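Local coordinates for Methylcobalamin\: coenzyme M methyltransferase (Methanosarcina mazei, PDB 4AY8), which transfers the methyl group of a methylated corrinoid to coenzyme M in methanogenesis, using a zinc ion, at residues A[297-302]-A[326-331]; A[268-273]-A[291-296]; A[305-310]-A[336-341]. All coordinates share one frame; numbering follows the deposited sequence.

Contact 1: A[297-302]-A[326-331]; sequences TLLPGP and GIAPMT. With COM (1-thioethanesulfonic acid), chain C.
Leu299 reaches across to the 326-331 loop with both ends of its branch, one methyl directed at a side chain and the other at the backbone. With CG anti to the backbone N (chi1 173°), CD2 lies 4.0 Å from CB of Ala328, while CD1 sits over the peptide link between Met330 and Thr331, 3.6 Å from N of Thr331. CD1 also touches CB of Met330, a selenomethionine whose chain, bent at chi2 and chi3, carries its selenium away from the leucine. Thr331 CG2 rests against the carbonyl oxygen of Leu298 at 3.4 Å, whereas OG1 turns back into its own loop and bonds O of Ala328 at 2.6 Å. That oxygen also accepts from N of Thr331 at 2.8 Å, so two donors of Thr331 share it, and the OG1 bond holds the side chain's rotation (chi1 -58°). No hydrogen bond joins the two segments, and the 234 Å² they bury rests on van der Waals contact. Ahead of the turn, Gly326 CA lies 3.3 Å from O1S of coenzyme M, and Ile327 bonds Gln38. The arrangement is a type I beta turn, Ala328 to Thr331, bordering the coenzyme M site of this URO-D-family TIM barrel.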
loop_
_atom_site.group_PDB
_atom_site.type_symbol
_atom_site.label_atom_id
_atom_site.label_comp_id
_atom_site.label_asym_id
_atom_site.label_seq_id
_atom_site.Cartn_x
_atom_site.Cartn_y
_atom_site.Cartn_z
ATOM N N THR A 297 1.143 -18.286 1.227
ATOM C CA THR A 297 2.177 -18.601 2.211
ATOM C C THR A 297 1.871 -18.036 3.612
ATOM O O THR A 297 1.766 -18.794 4.559
ATOM C CB THR A 297 3.579 -18.163 1.725
ATOM O OG1 THR A 297 3.907 -18.882 0.533
ATOM C CG2 THR A 297 4.655 -18.442 2.782
ATOM N N LEU A 298 1.730 -16.719 3.743
ATOM C CA LEU A 298 1.423 -16.114 5.052
ATOM C C LEU A 298 0.112 -16.616 5.634
ATOM O O LEU A 298 0.019 -16.839 6.836
ATOM C CB LEU A 298 1.380 -14.584 4.971
ATOM C CG LEU A 298 2.738 -13.902 5.088
ATOM C CD1 LEU A 298 2.651 -12.410 4.710
ATOM C CD2 LEU A 298 3.357 -14.095 6.490
ATOM N N LEU A 299 -0.911 -16.779 4.788
ATOM C CA LEU A 299 -2.225 -17.218 5.267
ATOM C C LEU A 299 -2.231 -18.663 5.821
ATOM O O LEU A 299 -2.488 -18.865 7.007
ATOM C CB LEU A 299 -3.297 -17.024 4.193
ATOM C CG LEU A 299 -4.693 -17.584 4.501
ATOM C CD1 LEU A 299 -5.265 -17.040 5.827
ATOM C CD2 LEU A 299 -5.661 -17.314 3.331
ATOM N N PRO A 300 -1.940 -19.669 4.972
ATOM C CA PRO A 300 -1.934 -21.059 5.423
ATOM C C PRO A 300 -0.710 -21.488 6.221
ATOM O O PRO A 300 -0.776 -22.468 6.968
ATOM C CB PRO A 300 -1.972 -21.842 4.111
ATOM C CG PRO A 300 -1.304 -20.952 3.146
ATOM C CD PRO A 300 -1.734 -19.572 3.521
ATOM N N GLY A 301 0.398 -20.773 6.072
ATOM C CA GLY A 301 1.654 -21.238 6.615
ATOM C C GLY A 301 2.137 -22.385 5.754
ATOM O O GLY A 301 1.820 -22.439 4.561
ATOM N N PRO A 302 2.905 -23.307 6.341
ATOM C CA PRO A 302 3.359 -23.306 7.735
ATOM C C PRO A 302 4.427 -22.249 8.027
ATOM O O PRO A 302 4.998 -21.658 7.092
ATOM C CB PRO A 302 3.952 -24.709 7.906
ATOM C CG PRO A 302 4.422 -25.082 6.549
ATOM C CD PRO A 302 3.461 -24.440 5.581
ATOM N N GLY A 326 -1.889 -7.302 0.564
ATOM C CA GLY A 326 -2.591 -7.186 1.836
ATOM C C GLY A 326 -2.505 -8.489 2.615
ATOM O O GLY A 326 -2.570 -9.562 2.041
ATOM N N ILE A 327 -2.334 -8.398 3.928
ATOM C CA ILE A 327 -2.388 -9.590 4.767
ATOM C C ILE A 327 -3.828 -10.090 4.759
ATOM O O ILE A 327 -4.762 -9.312 4.949
ATOM C CB ILE A 327 -1.924 -9.312 6.199
ATOM C CG1 ILE A 327 -0.501 -8.726 6.188
ATOM C CG2 ILE A 327 -2.001 -10.603 7.070
ATOM C CD1 ILE A 327 0.077 -8.416 7.573
ATOM N N ALA A 328 -4.011 -11.372 4.468
ATOM C CA ALA A 328 -5.348 -11.969 4.498
ATOM C C ALA A 328 -5.849 -11.926 5.946
ATOM O O ALA A 328 -5.129 -12.273 6.872
ATOM C CB ALA A 328 -5.324 -13.400 3.962
ATOM N N PRO A 329 -7.075 -11.456 6.138
ATOM C CA PRO A 329 -7.596 -11.222 7.469
ATOM C C PRO A 329 -7.597 -12.468 8.370
ATOM O O PRO A 329 -7.462 -12.331 9.574
ATOM C CB PRO A 329 -9.015 -10.719 7.203
ATOM C CG PRO A 329 -8.951 -10.126 5.865
ATOM C CD PRO A 329 -8.001 -10.987 5.095
HETATM N N MSE A 330 -7.720 -13.661 7.786
HETATM C CA MSE A 330 -7.708 -14.899 8.558
HETATM C C MSE A 330 -6.289 -15.383 8.866
HETATM O O MSE A 330 -6.106 -16.421 9.503
HETATM C CB MSE A 330 -8.497 -15.998 7.841
HETATM C CG MSE A 330 -9.985 -15.690 7.657
HETATM SE SE MSE A 330 -10.905 -15.312 9.351
HETATM C CE MSE A 330 -10.488 -16.934 10.344
ATOM N N THR A 331 -5.282 -14.616 8.456
ATOM C CA THR A 331 -3.899 -14.956 8.799
ATOM C C THR A 331 -3.675 -15.056 10.317
ATOM O O THR A 331 -3.949 -14.106 11.056
ATOM C CB THR A 331 -2.904 -13.926 8.228
ATOM O OG1 THR A 331 -3.044 -13.853 6.806
ATOM C CG2 THR A 331 -1.476 -14.304 8.591
HETATM C C1 COM C . -3.627 -4.424 -1.853
HETATM C C2 COM C . -4.757 -3.715 -1.121
HETATM S S1 COM C . -3.744 -4.271 -3.674
HETATM S S2 COM C . -4.724 -3.907 0.545
HETATM O O1S COM C . -5.109 -5.269 0.907
HETATM O O2S COM C . -5.761 -2.995 1.081
HETATM O O3S COM C . -3.428 -3.592 1.147
#

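Contact 2: A[268-273]-A[291-296]; sequences VEEKIG and NVSSPF
Asn291 and Glu270 both hold CG between their own backbone N and carbonyl carbon (chi1 67° and 74°), and from there each reaches the opposite segment. The asparagine amide enters the bend of 268-273, where ND2 donates to two carbonyls. The bond to O of Gly273 is 3.0 Å long and lies in the amide plane, nearly in line with the C=O bond (172°). The one to O of Glu269, 3.3 Å, arrives from above that carbonyl's plane. Ile272 CG1 packs against the same ND2 at 3.7 Å. Glu270, bent again at chi2, brings OE2 to 2.8 Å from OG of Ser293, which donates to it from above the carboxylate plane. Ser293 OG in turn accepts from N of Phe296 at 3.1 Å, capping the start of helix 294-298, and the Phe296 ring presents its edge to OE2. A water donates to OE1 of Glu270 at 2.8 Å and to OE2 of Glu269, and accepts from N of Ser294. Replacing Glu270 by alanine is likely to leave the Ser293 hydroxyl without its acceptor and the water without one of its two carboxylates. Glu269 OE1 accepts from N of Gly249, and the Glu269 side chain lies about 5 Å from the zinc ion. The chemistry thus ties two carboxylates to one helix start, Glu270 directly through Ser293 OG, Glu269 only by way of the water.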
loop_
_atom_site.group_PDB
_atom_site.type_symbol
_atom_site.label_atom_id
_atom_site.label_comp_id
_atom_site.label_asym_id
_atom_site.label_seq_id
_atom_site.Cartn_x
_atom_site.Cartn_y
_atom_site.Cartn_z
ATOM N N VAL A 268 6.015 -5.432 -4.296
ATOM C CA VAL A 268 5.603 -6.442 -5.272
ATOM C C VAL A 268 5.265 -7.772 -4.605
ATOM O O VAL A 268 5.639 -8.025 -3.464
ATOM C CB VAL A 268 6.697 -6.673 -6.331
ATOM C CG1 VAL A 268 7.041 -5.358 -7.064
ATOM C CG2 VAL A 268 7.934 -7.281 -5.702
ATOM N N GLU A 269 4.547 -8.610 -5.336
ATOM C CA GLU A 269 4.201 -9.938 -4.879
ATOM C C GLU A 269 5.260 -10.957 -5.289
ATOM O O GLU A 269 6.250 -10.629 -5.951
ATOM C CB GLU A 269 2.873 -10.386 -5.506
ATOM C CG GLU A 269 1.655 -9.617 -5.100
ATOM C CD GLU A 269 0.378 -10.348 -5.491
ATOM O OE1 GLU A 269 0.084 -10.449 -6.713
ATOM O OE2 GLU A 269 -0.313 -10.829 -4.559
ATOM N N GLU A 270 4.984 -12.209 -4.938
ATOM C CA GLU A 270 5.832 -13.346 -5.266
ATOM C C GLU A 270 5.803 -13.661 -6.758
ATOM O O GLU A 270 6.638 -14.402 -7.260
ATOM C CB GLU A 270 5.387 -14.586 -4.479
ATOM C CG GLU A 270 4.083 -15.231 -4.971
ATOM C CD GLU A 270 2.814 -14.597 -4.408
ATOM O OE1 GLU A 270 2.852 -13.444 -3.935
ATOM O OE2 GLU A 270 1.755 -15.265 -4.460
ATOM N N LYS A 271 4.824 -13.099 -7.449
ATOM C CA LYS A 271 4.609 -13.385 -8.855
ATOM C C LYS A 271 5.684 -12.791 -9.762
ATOM O O LYS A 271 5.737 -13.110 -10.957
ATOM C CB LYS A 271 3.222 -12.905 -9.272
ATOM C CG LYS A 271 2.120 -13.706 -8.627
ATOM C CD LYS A 271 0.762 -13.382 -9.189
ATOM C CE LYS A 271 -0.329 -14.219 -8.525
ATOM N NZ LYS A 271 0.020 -15.662 -8.456
ATOM N N ILE A 272 6.560 -11.948 -9.217
ATOM C CA ILE A 272 7.712 -11.513 -10.004
ATOM C C ILE A 272 8.801 -12.607 -10.028
ATOM O O ILE A 272 9.773 -12.509 -10.773
ATOM C CB ILE A 272 8.340 -10.182 -9.494
ATOM C CG1 ILE A 272 8.889 -10.358 -8.092
ATOM C CG2 ILE A 272 7.339 -9.019 -9.555
ATOM C CD1 ILE A 272 10.083 -9.473 -7.797
ATOM N N GLY A 273 8.620 -13.649 -9.222
ATOM C CA GLY A 273 9.698 -14.595 -8.947
ATOM C C GLY A 273 10.499 -14.125 -7.747
ATOM O O GLY A 273 9.993 -13.375 -6.903
ATOM N N ASN A 291 8.632 -10.126 -0.462
ATOM C CA ASN A 291 7.550 -10.383 -1.420
ATOM C C ASN A 291 6.885 -11.735 -1.140
ATOM O O ASN A 291 6.569 -12.508 -2.055
ATOM C CB ASN A 291 8.021 -10.295 -2.893
ATOM C CG ASN A 291 9.008 -11.393 -3.297
ATOM O OD1 ASN A 291 9.752 -11.928 -2.469
ATOM N ND2 ASN A 291 9.044 -11.700 -4.603
ATOM N N VAL A 292 6.680 -12.002 0.141
ATOM C CA VAL A 292 6.178 -13.300 0.592
ATOM C C VAL A 292 4.666 -13.353 0.389
ATOM O O VAL A 292 3.924 -12.478 0.847
ATOM C CB VAL A 292 6.577 -13.545 2.066
ATOM C CG1 VAL A 292 5.969 -14.840 2.609
ATOM C CG2 VAL A 292 8.107 -13.545 2.196
ATOM N N SER A 293 4.222 -14.374 -0.338
ATOM C CA SER A 293 2.838 -14.500 -0.758
ATOM C C SER A 293 1.854 -14.362 0.380
ATOM O O SER A 293 1.874 -15.134 1.324
ATOM C CB SER A 293 2.613 -15.864 -1.428
ATOM O OG SER A 293 1.262 -15.992 -1.845
ATOM N N SER A 294 0.944 -13.410 0.277
ATOM C CA SER A 294 -0.077 -13.270 1.300
ATOM C C SER A 294 -1.091 -14.430 1.316
ATOM O O SER A 294 -1.305 -15.035 2.354
ATOM C CB SER A 294 -0.774 -11.913 1.177
ATOM O OG SER A 294 0.138 -10.873 1.513
ATOM N N PRO A 295 -1.702 -14.761 0.166
ATOM C CA PRO A 295 -2.733 -15.806 0.188
ATOM C C PRO A 295 -2.207 -17.240 0.248
ATOM O O PRO A 295 -2.883 -18.117 0.786
ATOM C CB PRO A 295 -3.486 -15.593 -1.127
ATOM C CG PRO A 295 -2.589 -14.813 -1.993
ATOM C CD PRO A 295 -1.577 -14.116 -1.153
ATOM N N PHE A 296 -1.017 -17.478 -0.288
ATOM C CA PHE A 296 -0.535 -18.847 -0.461
ATOM C C PHE A 296 0.629 -19.232 0.445
ATOM O O PHE A 296 1.058 -20.379 0.431
ATOM C CB PHE A 296 -0.173 -19.097 -1.930
ATOM C CG PHE A 296 -1.259 -18.706 -2.888
ATOM C CD1 PHE A 296 -2.494 -19.325 -2.846
ATOM C CD2 PHE A 296 -1.051 -17.705 -3.818
ATOM C CE1 PHE A 296 -3.497 -18.952 -3.709
ATOM C CE2 PHE A 296 -2.048 -17.325 -4.687
ATOM C CZ PHE A 296 -3.269 -17.936 -4.639
HETATM O O HOH W 1 1.212 -11.956 -2.278
#

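Contact 3: A[305-310]-A[336-341]; sequences KIKAEA and VKALVA
Two helices of the outer layer of the TIM barrel, 303-315 and 333-346, pack side by side here, flanking strand 320-323, which lies between them in the chain as in a beta-alpha barrel. Their local axes run in broadly the same direction at 40° and approach to 8.3 Å, close enough for small side chains to fill much of the interface. Ala338 points its methyl at Ile306, whose CG2 meets CB of Ala338 at 3.7 Å. Because CG2 stands anti to the backbone N of Ile306, it also reaches along the second helix, to 3.8 Å from N of Leu339. One turn further on, CB of Ala310 abuts CD1 of Leu339 at 4.0 Å. The leucine leans across with CG anti to its own N (chi1 -164°), which swings this methyl into the seam, and the same CD1 lies 4.2 Å from CG2 of Ile306. CD1 is therefore flanked by two residues a helical turn apart. Toward the outer side Lys307 lies across the partner helix with its chain extended beyond CG. CG passes 3.6 Å from the carbonyl oxygen of Ala338 and CE lies 3.9 Å from CB of Ala341, so the chain skirts a carbonyl first and a methyl after it. The ammonium group continues past them to a salt bridge with Glu345. No hydrogen bond crosses between the two segments: their cohesion comes from apolar methyl and methylene contacts, and the nearby lysine charge is carried beyond the apolar seam to an acidic partner on the same neighbouring helix.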
loop_
_atom_site.group_PDB
_atom_site.type_symbol
_atom_site.label_atom_id
_atom_site.label_comp_id
_atom_site.label_asym_id
_atom_site.label_seq_id
_atom_site.Cartn_x
_atom_site.Cartn_y
_atom_site.Cartn_z
ATOM N N LYS A 305 7.663 -22.529 6.091
ATOM C CA LYS A 305 7.585 -22.093 4.698
ATOM C C LYS A 305 7.648 -20.566 4.626
ATOM O O LYS A 305 8.308 -19.999 3.759
ATOM C CB LYS A 305 6.298 -22.599 4.055
ATOM C CG LYS A 305 6.129 -22.303 2.570
ATOM C CD LYS A 305 4.665 -22.485 2.167
ATOM C CE LYS A 305 4.423 -22.293 0.677
ATOM N NZ LYS A 305 2.996 -22.444 0.318
ATOM N N ILE A 306 6.956 -19.904 5.537
ATOM C CA ILE A 306 7.053 -18.462 5.648
ATOM C C ILE A 306 8.516 -18.041 5.812
ATOM O O ILE A 306 9.008 -17.170 5.077
ATOM C CB ILE A 306 6.195 -17.917 6.806
ATOM C CG1 ILE A 306 4.709 -18.110 6.475
ATOM C CG2 ILE A 306 6.489 -16.436 7.021
ATOM C CD1 ILE A 306 3.768 -18.061 7.669
ATOM N N LYS A 307 9.216 -18.668 6.760
ATOM C CA LYS A 307 10.597 -18.293 7.027
ATOM C C LYS A 307 11.514 -18.575 5.840
ATOM O O LYS A 307 12.357 -17.732 5.505
ATOM C CB LYS A 307 11.139 -19.007 8.266
ATOM C CG LYS A 307 10.470 -18.643 9.572
ATOM C CD LYS A 307 11.142 -19.441 10.672
ATOM C CE LYS A 307 10.662 -19.115 12.056
ATOM N NZ LYS A 307 11.407 -19.978 13.047
ATOM N N ALA A 308 11.359 -19.746 5.207
ATOM C CA ALA A 308 12.198 -20.108 4.054
ATOM C C ALA A 308 12.009 -19.107 2.919
ATOM O O ALA A 308 12.980 -18.633 2.308
ATOM C CB ALA A 308 11.897 -21.542 3.547
ATOM N N GLU A 309 10.762 -18.787 2.621
ATOM C CA GLU A 309 10.489 -17.863 1.523
ATOM C C GLU A 309 10.957 -16.441 1.857
ATOM O O GLU A 309 11.456 -15.730 0.993
ATOM C CB GLU A 309 9.016 -17.918 1.133
ATOM C CG GLU A 309 8.651 -19.290 0.558
ATOM C CD GLU A 309 7.261 -19.356 -0.028
ATOM O OE1 GLU A 309 6.530 -18.344 0.006
ATOM O OE2 GLU A 309 6.903 -20.450 -0.508
ATOM N N ALA A 310 10.814 -16.049 3.117
ATOM C CA ALA A 310 11.353 -14.779 3.603
ATOM C C ALA A 310 12.886 -14.716 3.475
ATOM O O ALA A 310 13.445 -13.688 3.078
ATOM C CB ALA A 310 10.954 -14.575 5.028
ATOM N N VAL A 336 2.366 -14.090 11.080
ATOM C CA VAL A 336 2.965 -12.763 10.944
ATOM C C VAL A 336 4.275 -12.702 11.741
ATOM O O VAL A 336 5.281 -12.188 11.245
ATOM C CB VAL A 336 1.997 -11.635 11.364
ATOM C CG1 VAL A 336 2.642 -10.261 11.167
ATOM C CG2 VAL A 336 0.673 -11.720 10.576
ATOM N N LYS A 337 4.270 -13.250 12.956
ATOM C CA LYS A 337 5.489 -13.345 13.762
ATOM C C LYS A 337 6.588 -14.118 13.041
ATOM O O LYS A 337 7.757 -13.785 13.179
ATOM C CB LYS A 337 5.217 -13.998 15.127
ATOM C CG LYS A 337 4.437 -13.159 16.115
ATOM C CD LYS A 337 4.143 -13.954 17.383
ATOM C CE LYS A 337 3.375 -13.125 18.394
ATOM N NZ LYS A 337 3.054 -13.844 19.653
ATOM N N ALA A 338 6.216 -15.129 12.263
ATOM C CA ALA A 338 7.179 -15.932 11.492
ATOM C C ALA A 338 8.023 -15.088 10.535
ATOM O O ALA A 338 9.218 -15.348 10.327
ATOM C CB ALA A 338 6.444 -17.022 10.706
ATOM N N LEU A 339 7.378 -14.102 9.924
ATOM C CA LEU A 339 8.035 -13.207 8.984
ATOM C C LEU A 339 9.113 -12.413 9.701
ATOM O O LEU A 339 10.219 -12.278 9.207
ATOM C CB LEU A 339 7.007 -12.264 8.373
ATOM C CG LEU A 339 7.403 -11.519 7.108
ATOM C CD1 LEU A 339 7.695 -12.500 5.970
ATOM C CD2 LEU A 339 6.299 -10.520 6.737
ATOM N N VAL A 340 8.783 -11.926 10.889
ATOM C CA VAL A 340 9.734 -11.229 11.746
ATOM C C VAL A 340 10.854 -12.163 12.214
ATOM O O VAL A 340 12.032 -11.804 12.148
ATOM C CB VAL A 340 9.010 -10.588 12.950
ATOM C CG1 VAL A 340 10.016 -9.907 13.913
ATOM C CG2 VAL A 340 7.952 -9.606 12.456
ATOM N N ALA A 341 10.506 -13.378 12.634
ATOM C CA ALA A 341 11.519 -14.320 13.104
ATOM C C ALA A 341 12.527 -14.651 11.990
ATOM O O ALA A 341 13.707 -14.811 12.248
ATOM C CB ALA A 341 10.866 -15.602 13.675
#

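How the contacts relate
Contacts 1 and 2 share helix 294-298, their centres 12 Å apart: contact 2 caps its start, while contact 1 packs its far end. Leu298 N lies 2.9 Å from Ser293 O, a probable helical hydrogen bond joining them. Contact 3 stands behind both. Thr297 OG1 is 2.7 Å from Glu309 OE1, Lys305 NZ is 2.8 Å from Phe296 O, and Val292 CG2 touches Leu339 CD1 at 3.9 Å. Contacts 1 and 2 both border the active site: the 326-331 segment adjoins coenzyme M, and the Glu269 side chain, on the zinc side, is about 7 Å from that ligand. In contact 3 the Leu339 side chain remains about 13 Å from it.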